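Local coordinates for protein beta-methylmalyl-CoA dehydratase (Chloroflexus aurantiacus, PDB 4E3E) that catalyses the reversible dehydration of beta-methylmalyl-CoA to mesaconyl-CoA, a step of the glyoxylate assimilation cycle, at residues K4-N9 with V77-L82; N83-L88 with M147-D152; L114-D119 with A155-T160; V124-S129 with I143-V148. One frame throughout, in Å; residues are numbered along the deposited sequence.

How the contacts relate
Four contacts join the sheet of the hot-dog fold to a helix end and two surface segments. Contact 1 comes first along the chain and sets the N-terminal segment against the end of helix 65-80; the chain then runs directly into strand 84-95, where contact 2 begins, about 12 Å away between centres. Contacts 2 and 4, about 10 Å apart, share Met147 and Val148, and pair strand 138-149 with its sheet neighbours 84-95 and 122-132. Contact 4, the buried hairpin, is nested within the loop closed by contact 3, which lays a later loop along the end of strand 104-116. Contacts 1 and 3 are linked through contacts 2 and 4, around strand 84-95, which carries substrate-site residues by similarity.

Contact 1 of 4, residues K4-N9 with V77-L82; sequences KTNPGN and VPDISL
With CG of Asn9 anti to its own carbonyl carbon (chi1 -71°) and the amide turned beyond it, the side chain comes back to the helix end and gives ND2 to the backbone O of Asp79. This hydrogen bond, 2.8 Å from Asn9 ND2 to Asp79 O, is almost straight at 177°; it meets a carbonyl lone pair and lies in the amide plane of Asn9. A water donates to both Asn9 O and Ile80 O, adding a second link to the neighbouring carbonyl. An alanine in place of Asn9 would probably leave Asp79 O without its amide donor and open a gap beside the helix end. Upstream, Asn6 OD1 accepts from the backbone N of Gly8 at 2.8 Å, the donor standing above the carbonyl plane. Gly8 CA lies 3.6 Å from Pro78 O, where a side chain would run into that oxygen and Leu82 CD2, which itself rests 3.9 Å from Pro7 O. Asn6 ND2 stops 3.9 Å short of Asp79 OD1, the two flat groups only 27° apart; the other oxygen, OD2, is hydrogen-bonded to His22. Asn83 ND2 bonds Pro7 O and Asn9 O, and Lys4 makes a salt bridge to Glu203 of the second subunit. An Asx turn in the N-terminal segment is therefore laid against the weakly bonded last turn of helix 65-80, the long helix of a hot-dog fold.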
# COMPACT_ATOMS: atom_id res chain seq x y z
N LYS A 4 -14.00 20.19 -21.82
CA LYS A 4 -13.54 18.83 -22.04
C LYS A 4 -13.74 17.96 -20.79
O LYS A 4 -13.55 16.75 -20.82
CB LYS A 4 -12.06 18.85 -22.45
CG LYS A 4 -11.79 19.51 -23.80
CD LYS A 4 -12.28 18.64 -24.95
CE LYS A 4 -11.90 19.21 -26.31
NZ LYS A 4 -12.18 20.67 -26.38
N THR A 5 -14.15 18.59 -19.69
CA THR A 5 -14.24 17.88 -18.42
C THR A 5 -15.62 17.25 -18.19
O THR A 5 -16.59 17.56 -18.91
CB THR A 5 -13.86 18.79 -17.26
OG1 THR A 5 -14.60 20.00 -17.37
CG2 THR A 5 -12.36 19.10 -17.30
N ASN A 6 -15.70 16.36 -17.21
CA ASN A 6 -16.93 15.63 -16.91
C ASN A 6 -17.52 16.17 -15.62
O ASN A 6 -17.01 15.85 -14.54
CB ASN A 6 -16.64 14.13 -16.81
CG ASN A 6 -17.87 13.29 -16.44
OD1 ASN A 6 -18.97 13.82 -16.23
ND2 ASN A 6 -17.67 11.97 -16.37
N PRO A 7 -18.59 16.99 -15.71
CA PRO A 7 -19.15 17.61 -14.50
C PRO A 7 -19.96 16.62 -13.66
O PRO A 7 -20.42 16.96 -12.58
CB PRO A 7 -20.05 18.71 -15.06
CG PRO A 7 -20.47 18.22 -16.40
CD PRO A 7 -19.32 17.40 -16.93
N GLY A 8 -20.11 15.39 -14.17
CA GLY A 8 -20.98 14.40 -13.54
C GLY A 8 -22.43 14.74 -13.86
O GLY A 8 -22.71 15.68 -14.61
N ASN A 9 -23.35 13.98 -13.30
CA ASN A 9 -24.75 14.32 -13.47
C ASN A 9 -25.26 15.03 -12.24
O ASN A 9 -24.86 14.70 -11.12
CB ASN A 9 -25.57 13.05 -13.68
CG ASN A 9 -25.33 12.42 -15.03
OD1 ASN A 9 -25.67 13.00 -16.06
ND2 ASN A 9 -24.73 11.24 -15.03
N VAL A 77 -19.33 6.03 -9.25
CA VAL A 77 -19.24 7.35 -8.58
C VAL A 77 -19.18 8.58 -9.53
O VAL A 77 -19.94 9.55 -9.33
CB VAL A 77 -18.14 7.37 -7.50
CG1 VAL A 77 -17.91 8.79 -6.96
CG2 VAL A 77 -18.51 6.42 -6.36
N PRO A 78 -18.29 8.55 -10.55
CA PRO A 78 -18.22 9.72 -11.46
C PRO A 78 -19.58 10.12 -12.06
O PRO A 78 -19.87 11.31 -12.15
CB PRO A 78 -17.26 9.24 -12.57
CG PRO A 78 -16.41 8.20 -11.90
CD PRO A 78 -17.38 7.47 -11.00
N ASP A 79 -20.41 9.13 -12.41
CA ASP A 79 -21.68 9.38 -13.10
C ASP A 79 -22.91 9.46 -12.21
O ASP A 79 -23.92 10.06 -12.60
CB ASP A 79 -21.91 8.29 -14.15
CG ASP A 79 -20.75 8.17 -15.12
OD1 ASP A 79 -20.36 9.20 -15.69
OD2 ASP A 79 -20.23 7.07 -15.30
N ILE A 80 -22.85 8.86 -11.02
CA ILE A 80 -24.02 8.77 -10.16
C ILE A 80 -23.93 9.69 -8.95
O ILE A 80 -24.88 10.41 -8.66
CB ILE A 80 -24.28 7.31 -9.70
CG1 ILE A 80 -24.41 6.38 -10.91
CG2 ILE A 80 -25.50 7.21 -8.77
CD1 ILE A 80 -25.47 6.77 -11.92
N SER A 81 -22.80 9.68 -8.24
CA SER A 81 -22.74 10.32 -6.93
C SER A 81 -21.69 11.42 -6.81
O SER A 81 -21.49 11.95 -5.71
CB SER A 81 -22.60 9.29 -5.80
OG SER A 81 -21.51 8.39 -6.03
N LEU A 82 -21.05 11.78 -7.91
CA LEU A 82 -20.12 12.90 -7.90
C LEU A 82 -20.75 14.15 -7.25
O LEU A 82 -20.12 14.83 -6.45
CB LEU A 82 -19.58 13.21 -9.30
CG LEU A 82 -18.41 14.20 -9.35
CD1 LEU A 82 -17.20 13.69 -8.57
CD2 LEU A 82 -18.01 14.53 -10.79
O HOH W 1 -23.99 12.96 -9.06

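Contact 2 of 4, residues N83-L88 with M147-D152; sequences NAIANL and MVRKRD
Leu88 and Met147 meet on one face of the sheet, Leu88 CD1 packing 4.0 Å from Met147 CB; Ile85 CB also approaches Met147, 4.3 Å from SE, the residue being present here as selenomethionine. The Met147 side chain leaves the strand with CG anti to the backbone N (chi1 -176°) and bends only at its end. Ala84 and Val148 occupy the other face, with Ala84 CB 4.3 Å from Val148 CG2, while the other methyl of Val148, CG1, lies close to the carbonyl oxygen of Asn83. Further out, Ile85 crosses Arg149 at about a right angle: its CD1 sits over one face of the guanidinium and is 3.7 Å from Arg149 CG, so an apolar methyl covers part of a charged, exposed side chain.

The polar frame is main chain. Met147 N donates to Ala86 O at 2.9 Å, and Ile85 N donates to Met147 O over a short 2.6 Å. Ile85 and Ala86 thus both face Met147, a classic beta bulge that shifts the register by one residue as the chain turns its corner at Ile85. Beyond the bulge, Arg149 N reaches Asn83 O at 3.0 Å; the Asn83 amide itself turns elsewhere, to Pro7 and Asn9. By similarity, residues 85-88 belong to the substrate-binding site. Backbone bonds probably fix the course of residues 83-86, while the side chains contribute apolar contact and a methyl-covered guanidinium.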
# COMPACT_ATOMS: atom_id res chain seq x y z
N ASN A 83 -22.02 14.41 -7.58
CA ASN A 83 -22.74 15.57 -7.05
C ASN A 83 -23.79 15.23 -5.97
O ASN A 83 -24.75 15.97 -5.78
CB ASN A 83 -23.38 16.34 -8.21
CG ASN A 83 -22.36 16.73 -9.25
OD1 ASN A 83 -21.44 17.49 -8.95
ND2 ASN A 83 -22.49 16.18 -10.46
N ALA A 84 -23.58 14.11 -5.28
CA ALA A 84 -24.49 13.64 -4.24
C ALA A 84 -24.19 14.25 -2.88
O ALA A 84 -23.03 14.53 -2.56
CB ALA A 84 -24.46 12.11 -4.15
N ILE A 85 -25.25 14.46 -2.09
CA ILE A 85 -25.13 14.89 -0.68
C ILE A 85 -24.87 13.66 0.20
O ILE A 85 -24.06 13.71 1.11
CB ILE A 85 -26.40 15.62 -0.18
CG1 ILE A 85 -26.78 16.80 -1.09
CG2 ILE A 85 -26.26 16.08 1.28
CD1 ILE A 85 -25.89 18.02 -0.97
N ALA A 86 -25.57 12.56 -0.08
CA ALA A 86 -25.45 11.34 0.71
C ALA A 86 -25.95 10.13 -0.06
O ALA A 86 -26.81 10.26 -0.93
CB ALA A 86 -26.21 11.47 2.03
N ASN A 87 -25.41 8.97 0.27
CA ASN A 87 -26.02 7.72 -0.14
C ASN A 87 -27.10 7.41 0.88
O ASN A 87 -26.88 7.54 2.09
CB ASN A 87 -25.02 6.59 -0.17
CG ASN A 87 -25.54 5.39 -0.95
OD1 ASN A 87 -25.53 5.38 -2.18
ND2 ASN A 87 -26.03 4.37 -0.23
N LEU A 88 -28.28 7.02 0.41
CA LEU A 88 -29.41 6.86 1.32
C LEU A 88 -29.70 5.41 1.72
O LEU A 88 -30.24 5.17 2.79
CB LEU A 88 -30.65 7.58 0.78
CG LEU A 88 -30.53 9.10 0.68
CD1 LEU A 88 -31.76 9.67 -0.01
CD2 LEU A 88 -30.33 9.75 2.06
N MSE A 147 -28.99 11.05 -2.60
CA MSE A 147 -29.56 12.39 -2.64
C MSE A 147 -28.59 13.22 -3.43
O MSE A 147 -27.43 13.37 -3.02
CB MSE A 147 -29.68 12.91 -1.23
CG MSE A 147 -30.37 14.27 -1.33
SE MSE A 147 -30.60 14.92 0.50
CE MSE A 147 -32.28 13.98 0.94
N VAL A 148 -29.04 13.74 -4.57
CA VAL A 148 -28.17 14.48 -5.49
C VAL A 148 -28.59 15.95 -5.61
O VAL A 148 -29.79 16.26 -5.68
CB VAL A 148 -28.13 13.83 -6.89
CG1 VAL A 148 -27.12 14.52 -7.80
CG2 VAL A 148 -27.81 12.35 -6.77
N ARG A 149 -27.60 16.83 -5.65
CA ARG A 149 -27.83 18.25 -5.88
C ARG A 149 -28.47 18.51 -7.24
O ARG A 149 -28.14 17.86 -8.24
CB ARG A 149 -26.51 19.02 -5.85
CG ARG A 149 -25.86 19.14 -4.49
CD ARG A 149 -24.61 20.00 -4.60
NE ARG A 149 -23.80 19.92 -3.39
CZ ARG A 149 -22.80 19.06 -3.22
NH1 ARG A 149 -22.43 18.21 -4.18
NH2 ARG A 149 -22.14 19.07 -2.07
N LYS A 150 -29.37 19.48 -7.26
CA LYS A 150 -29.81 20.07 -8.50
C LYS A 150 -28.81 21.17 -8.83
O LYS A 150 -28.39 21.91 -7.94
CB LYS A 150 -31.21 20.65 -8.37
CG LYS A 150 -32.32 19.61 -8.42
CD LYS A 150 -33.70 20.23 -8.25
CE LYS A 150 -34.14 21.01 -9.48
NZ LYS A 150 -35.54 21.51 -9.35
N ARG A 151 -28.42 21.26 -10.10
CA ARG A 151 -27.58 22.37 -10.54
C ARG A 151 -28.41 23.65 -10.55
O ARG A 151 -27.99 24.68 -10.00
CB ARG A 151 -27.00 22.08 -11.92
CG ARG A 151 -26.12 23.19 -12.50
CD ARG A 151 -25.71 22.86 -13.92
NE ARG A 151 -26.86 22.38 -14.69
CZ ARG A 151 -27.10 21.11 -14.99
NH1 ARG A 151 -26.26 20.15 -14.61
NH2 ARG A 151 -28.20 20.79 -15.67
N ASP A 152 -29.60 23.58 -11.14
CA ASP A 152 -30.52 24.71 -11.19
C ASP A 152 -31.76 24.44 -10.34
O ASP A 152 -32.61 23.63 -10.73
CB ASP A 152 -30.91 24.99 -12.65
CG ASP A 152 -31.99 26.07 -12.78
OD1 ASP A 152 -32.08 26.97 -11.92
OD2 ASP A 152 -32.76 25.99 -13.77

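Contact 3 of 4, residues L114-D119 with A155-T160; sequences LRQNKD and APAPET. With SO4 (sulfate ion), chain C.
Gln116 overlaps Ala157 with the flat end of its extended side chain, CD lying 3.5 Å from Ala157 CB. Its OE1 turns to Lys150 NZ, which also bonds Ala155 O, linking strand end to loop. Two residues earlier, Leu114 crosses Pro158 at about a right angle, bringing CD1 to 3.8 Å from Pro158 CB. The backbone adds a CA-H...O contact, Thr160 CA to Leu114 O at 3.3 Å.

Arg115 lies alongside Thr160, pointing the same way, with CG 3.8 Å from Thr160 CG2. CG is anti to the backbone N (chi1 -176°), and the chain bends at chi3, its end leading away to a sulfate, probably from the crystallisation liquor. The sulfate lies at the guanidinium edge, with Arg115 NH1 2.8 Å from its O3; NH2 adds two weak bonds, and Lys118 NZ holds O2 at 2.8 Å. An alanine at Arg115 would remove the CG and CD contacts with Thr160 CG2 and probably leave the sulfate held mainly by Lys118. With no hydrogen bond between the segments, apolar contacts, the CA-H...O contact and Lys150 join them, the Leu114-Val161 backbone bond lying just beyond; the two cationic side chains are consistent with a place that attracts anions.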
# COMPACT_ATOMS: atom_id res chain seq x y z
N LEU A 114 -36.77 8.17 -9.51
CA LEU A 114 -36.48 9.58 -9.29
C LEU A 114 -37.54 10.20 -8.39
O LEU A 114 -38.73 9.93 -8.55
CB LEU A 114 -36.45 10.35 -10.62
CG LEU A 114 -35.36 10.09 -11.66
CD1 LEU A 114 -35.66 10.85 -12.96
CD2 LEU A 114 -34.00 10.47 -11.10
N ARG A 115 -37.10 11.03 -7.44
CA ARG A 115 -38.02 11.84 -6.64
C ARG A 115 -37.35 13.13 -6.17
O ARG A 115 -36.46 13.10 -5.31
CB ARG A 115 -38.59 11.07 -5.43
CG ARG A 115 -39.62 11.90 -4.65
CD ARG A 115 -40.08 11.24 -3.35
NE ARG A 115 -39.04 11.19 -2.32
CZ ARG A 115 -38.87 12.10 -1.36
NH1 ARG A 115 -39.67 13.15 -1.27
NH2 ARG A 115 -37.89 11.94 -0.47
N GLN A 116 -37.79 14.25 -6.73
CA GLN A 116 -37.30 15.55 -6.31
C GLN A 116 -37.70 15.76 -4.86
O GLN A 116 -38.82 15.44 -4.48
CB GLN A 116 -37.87 16.67 -7.18
CG GLN A 116 -37.45 18.06 -6.71
CD GLN A 116 -37.70 19.13 -7.74
OE1 GLN A 116 -37.06 19.15 -8.80
NE2 GLN A 116 -38.62 20.03 -7.45
N ASN A 117 -36.78 16.27 -4.05
CA ASN A 117 -37.08 16.57 -2.65
C ASN A 117 -38.03 17.76 -2.51
O ASN A 117 -38.15 18.59 -3.42
CB ASN A 117 -35.80 16.74 -1.82
CG ASN A 117 -35.18 15.41 -1.47
OD1 ASN A 117 -35.82 14.55 -0.86
ND2 ASN A 117 -33.91 15.22 -1.86
N LYS A 118 -38.71 17.82 -1.36
CA LYS A 118 -39.73 18.84 -1.12
C LYS A 118 -39.20 20.27 -1.15
O LYS A 118 -39.91 21.17 -1.61
CB LYS A 118 -40.49 18.55 0.17
CG LYS A 118 -41.62 17.55 -0.04
CD LYS A 118 -41.88 16.72 1.20
CE LYS A 118 -42.57 15.42 0.83
NZ LYS A 118 -42.58 14.53 2.02
N ASP A 119 -37.97 20.48 -0.69
CA ASP A 119 -37.37 21.83 -0.74
C ASP A 119 -36.95 22.25 -2.16
O ASP A 119 -36.54 23.39 -2.38
CB ASP A 119 -36.20 21.97 0.26
CG ASP A 119 -34.99 21.11 -0.09
OD1 ASP A 119 -34.97 20.44 -1.15
OD2 ASP A 119 -34.03 21.11 0.71
N ALA A 155 -35.08 24.16 -12.29
CA ALA A 155 -35.34 23.12 -13.28
C ALA A 155 -36.60 22.33 -12.89
O ALA A 155 -36.82 22.06 -11.71
CB ALA A 155 -34.15 22.18 -13.41
N PRO A 156 -37.45 21.98 -13.89
CA PRO A 156 -38.67 21.23 -13.59
C PRO A 156 -38.39 19.88 -12.92
O PRO A 156 -37.39 19.23 -13.24
CB PRO A 156 -39.32 21.03 -14.97
CG PRO A 156 -38.22 21.24 -15.95
CD PRO A 156 -37.33 22.28 -15.33
N ALA A 157 -39.25 19.49 -11.99
CA ALA A 157 -39.16 18.19 -11.33
C ALA A 157 -39.51 17.09 -12.32
O ALA A 157 -40.39 17.28 -13.16
CB ALA A 157 -40.11 18.16 -10.14
N PRO A 158 -38.82 15.93 -12.24
CA PRO A 158 -39.28 14.78 -13.01
C PRO A 158 -40.53 14.20 -12.35
O PRO A 158 -40.80 14.51 -11.18
CB PRO A 158 -38.12 13.79 -12.89
CG PRO A 158 -37.50 14.11 -11.58
CD PRO A 158 -37.65 15.60 -11.40
N GLU A 159 -41.28 13.39 -13.08
CA GLU A 159 -42.37 12.65 -12.47
C GLU A 159 -41.77 11.72 -11.43
O GLU A 159 -40.76 11.07 -11.69
CB GLU A 159 -43.13 11.85 -13.51
CG GLU A 159 -44.44 11.29 -12.99
CD GLU A 159 -45.08 10.32 -13.96
OE1 GLU A 159 -45.07 10.60 -15.18
OE2 GLU A 159 -45.60 9.28 -13.49
N THR A 160 -42.37 11.67 -10.24
CA THR A 160 -41.89 10.79 -9.18
C THR A 160 -42.13 9.33 -9.54
O THR A 160 -43.26 8.93 -9.81
CB THR A 160 -42.57 11.11 -7.84
OG1 THR A 160 -42.19 12.42 -7.43
CG2 THR A 160 -42.17 10.10 -6.77
S SO4 C . -38.55 14.83 1.97
O1 SO4 C . -38.19 16.12 2.59
O2 SO4 C . -39.87 14.37 2.46
O3 SO4 C . -38.61 15.01 0.50
O4 SO4 C . -37.53 13.81 2.34

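Contact 4 of 4, residues V124-S129 with I143-V148; sequences VVYVHS and IRWVMV
Val127 and Arg144 exchange a pair of backbone bonds: Val127 N reaches Arg144 O at 2.9 Å in an almost straight line (177°), and Arg144 N returns to Val127 O at 3.1 Å. Val125 and Val146 repeat the pattern, with Val125 N to Val146 O at 3.0 Å, so the two antiparallel strands of the hairpin are bonded at every second pair. On the face of Val125, Val127 and Val146, the Arg144 guanidinium reaches Asn87, Thr76 and Ser81, and a water held by its NE at 2.8 Å also bonds Ser129 OG.

Packing then spreads to both faces. Val125 CG1 takes the crowded position between backbone N and carbonyl carbon (chi1 45°) and presses tightly on Val146 CG2 at 3.4 Å and Val148 CG2 at 3.5 Å. On the opposite face, Trp145 CB sits over the Tyr126 ring, 3.8 Å from its centroid, a CH-pi contact; that ring and the five-membered ring of Trp145 lie 21° apart but barely overlap.

Val127 and Ile80 of helix 65-80 flank the buried Arg144, whose charge is probably stabilised by these neutral oxygens and which probably helps position Asn87, a substrate-site residue by similarity.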
# COMPACT_ATOMS: atom_id res chain seq x y z
N VAL A 124 -33.76 12.53 -5.11
CA VAL A 124 -33.32 11.17 -4.88
C VAL A 124 -33.34 10.39 -6.19
O VAL A 124 -34.35 10.37 -6.90
CB VAL A 124 -34.25 10.46 -3.87
CG1 VAL A 124 -33.85 9.00 -3.67
CG2 VAL A 124 -34.29 11.23 -2.55
N VAL A 125 -32.22 9.74 -6.51
CA VAL A 125 -32.15 8.89 -7.71
C VAL A 125 -31.85 7.46 -7.27
O VAL A 125 -30.97 7.23 -6.44
CB VAL A 125 -31.14 9.45 -8.75
CG1 VAL A 125 -29.85 9.89 -8.09
CG2 VAL A 125 -30.85 8.47 -9.90
N TYR A 126 -32.63 6.52 -7.81
CA TYR A 126 -32.46 5.10 -7.53
C TYR A 126 -31.80 4.52 -8.75
O TYR A 126 -32.26 4.76 -9.87
CB TYR A 126 -33.82 4.41 -7.34
CG TYR A 126 -34.58 4.90 -6.14
CD1 TYR A 126 -35.24 6.13 -6.16
CD2 TYR A 126 -34.65 4.14 -4.98
CE1 TYR A 126 -35.94 6.59 -5.05
CE2 TYR A 126 -35.35 4.59 -3.86
CZ TYR A 126 -35.99 5.81 -3.91
OH TYR A 126 -36.68 6.28 -2.82
N VAL A 127 -30.72 3.77 -8.52
CA VAL A 127 -30.01 3.08 -9.61
C VAL A 127 -29.87 1.58 -9.36
O VAL A 127 -29.73 1.14 -8.22
CB VAL A 127 -28.60 3.69 -9.87
CG1 VAL A 127 -28.72 5.14 -10.34
CG2 VAL A 127 -27.69 3.56 -8.65
N HIS A 128 -29.94 0.80 -10.44
CA HIS A 128 -29.59 -0.60 -10.39
C HIS A 128 -28.23 -0.70 -11.03
O HIS A 128 -28.10 -0.47 -12.23
CB HIS A 128 -30.63 -1.42 -11.16
CG HIS A 128 -30.37 -2.92 -11.15
ND1 HIS A 128 -30.61 -3.69 -12.23
CD2 HIS A 128 -29.90 -3.77 -10.16
CE1 HIS A 128 -30.31 -4.97 -11.94
NE2 HIS A 128 -29.88 -5.02 -10.67
N SER A 129 -27.20 -1.00 -10.23
CA SER A 129 -25.82 -1.15 -10.74
C SER A 129 -25.44 -2.63 -10.87
O SER A 129 -25.72 -3.44 -9.98
CB SER A 129 -24.82 -0.44 -9.84
OG SER A 129 -25.05 0.95 -9.84
N ILE A 143 -29.09 -2.34 -5.75
CA ILE A 143 -29.78 -1.08 -5.92
C ILE A 143 -29.24 -0.15 -4.85
O ILE A 143 -29.02 -0.56 -3.71
CB ILE A 143 -31.30 -1.25 -5.75
CG1 ILE A 143 -31.88 -2.06 -6.92
CG2 ILE A 143 -32.01 0.09 -5.60
CD1 ILE A 143 -33.22 -2.68 -6.60
N ARG A 144 -28.99 1.10 -5.21
CA ARG A 144 -28.69 2.09 -4.20
C ARG A 144 -29.43 3.35 -4.58
O ARG A 144 -29.82 3.54 -5.74
CB ARG A 144 -27.17 2.32 -4.04
CG ARG A 144 -26.48 3.23 -5.05
CD ARG A 144 -25.04 3.46 -4.62
NE ARG A 144 -24.18 4.09 -5.63
CZ ARG A 144 -23.61 5.29 -5.49
NH1 ARG A 144 -23.81 6.03 -4.39
NH2 ARG A 144 -22.81 5.75 -6.45
N TRP A 145 -29.66 4.21 -3.59
CA TRP A 145 -30.26 5.50 -3.86
C TRP A 145 -29.51 6.58 -3.16
O TRP A 145 -28.98 6.36 -2.06
CB TRP A 145 -31.78 5.52 -3.60
CG TRP A 145 -32.25 5.11 -2.22
CD1 TRP A 145 -32.74 5.94 -1.23
CD2 TRP A 145 -32.33 3.75 -1.67
NE1 TRP A 145 -33.10 5.22 -0.11
CE2 TRP A 145 -32.88 3.90 -0.31
CE3 TRP A 145 -32.01 2.47 -2.13
CZ2 TRP A 145 -33.08 2.81 0.53
CZ3 TRP A 145 -32.22 1.38 -1.28
CH2 TRP A 145 -32.74 1.55 0.02
N VAL A 146 -29.41 7.72 -3.82
CA VAL A 146 -28.54 8.83 -3.42
C VAL A 146 -29.30 10.14 -3.50
O VAL A 146 -30.16 10.32 -4.37
CB VAL A 146 -27.26 8.94 -4.30
CG1 VAL A 146 -26.30 7.81 -4.00
CG2 VAL A 146 -27.60 8.88 -5.78
N MSE A 147 -28.99 11.05 -2.60
CA MSE A 147 -29.56 12.39 -2.64
C MSE A 147 -28.59 13.22 -3.43
O MSE A 147 -27.43 13.37 -3.02
CB MSE A 147 -29.68 12.91 -1.23
CG MSE A 147 -30.37 14.27 -1.33
SE MSE A 147 -30.60 14.92 0.50
CE MSE A 147 -32.28 13.98 0.94
N VAL A 148 -29.04 13.74 -4.57
CA VAL A 148 -28.17 14.48 -5.49
C VAL A 148 -28.59 15.95 -5.61
O VAL A 148 -29.79 16.26 -5.68
CB VAL A 148 -28.13 13.83 -6.89
CG1 VAL A 148 -27.12 14.52 -7.80
CG2 VAL A 148 -27.81 12.35 -6.77
O HOH W 2 -23.87 2.32 -7.82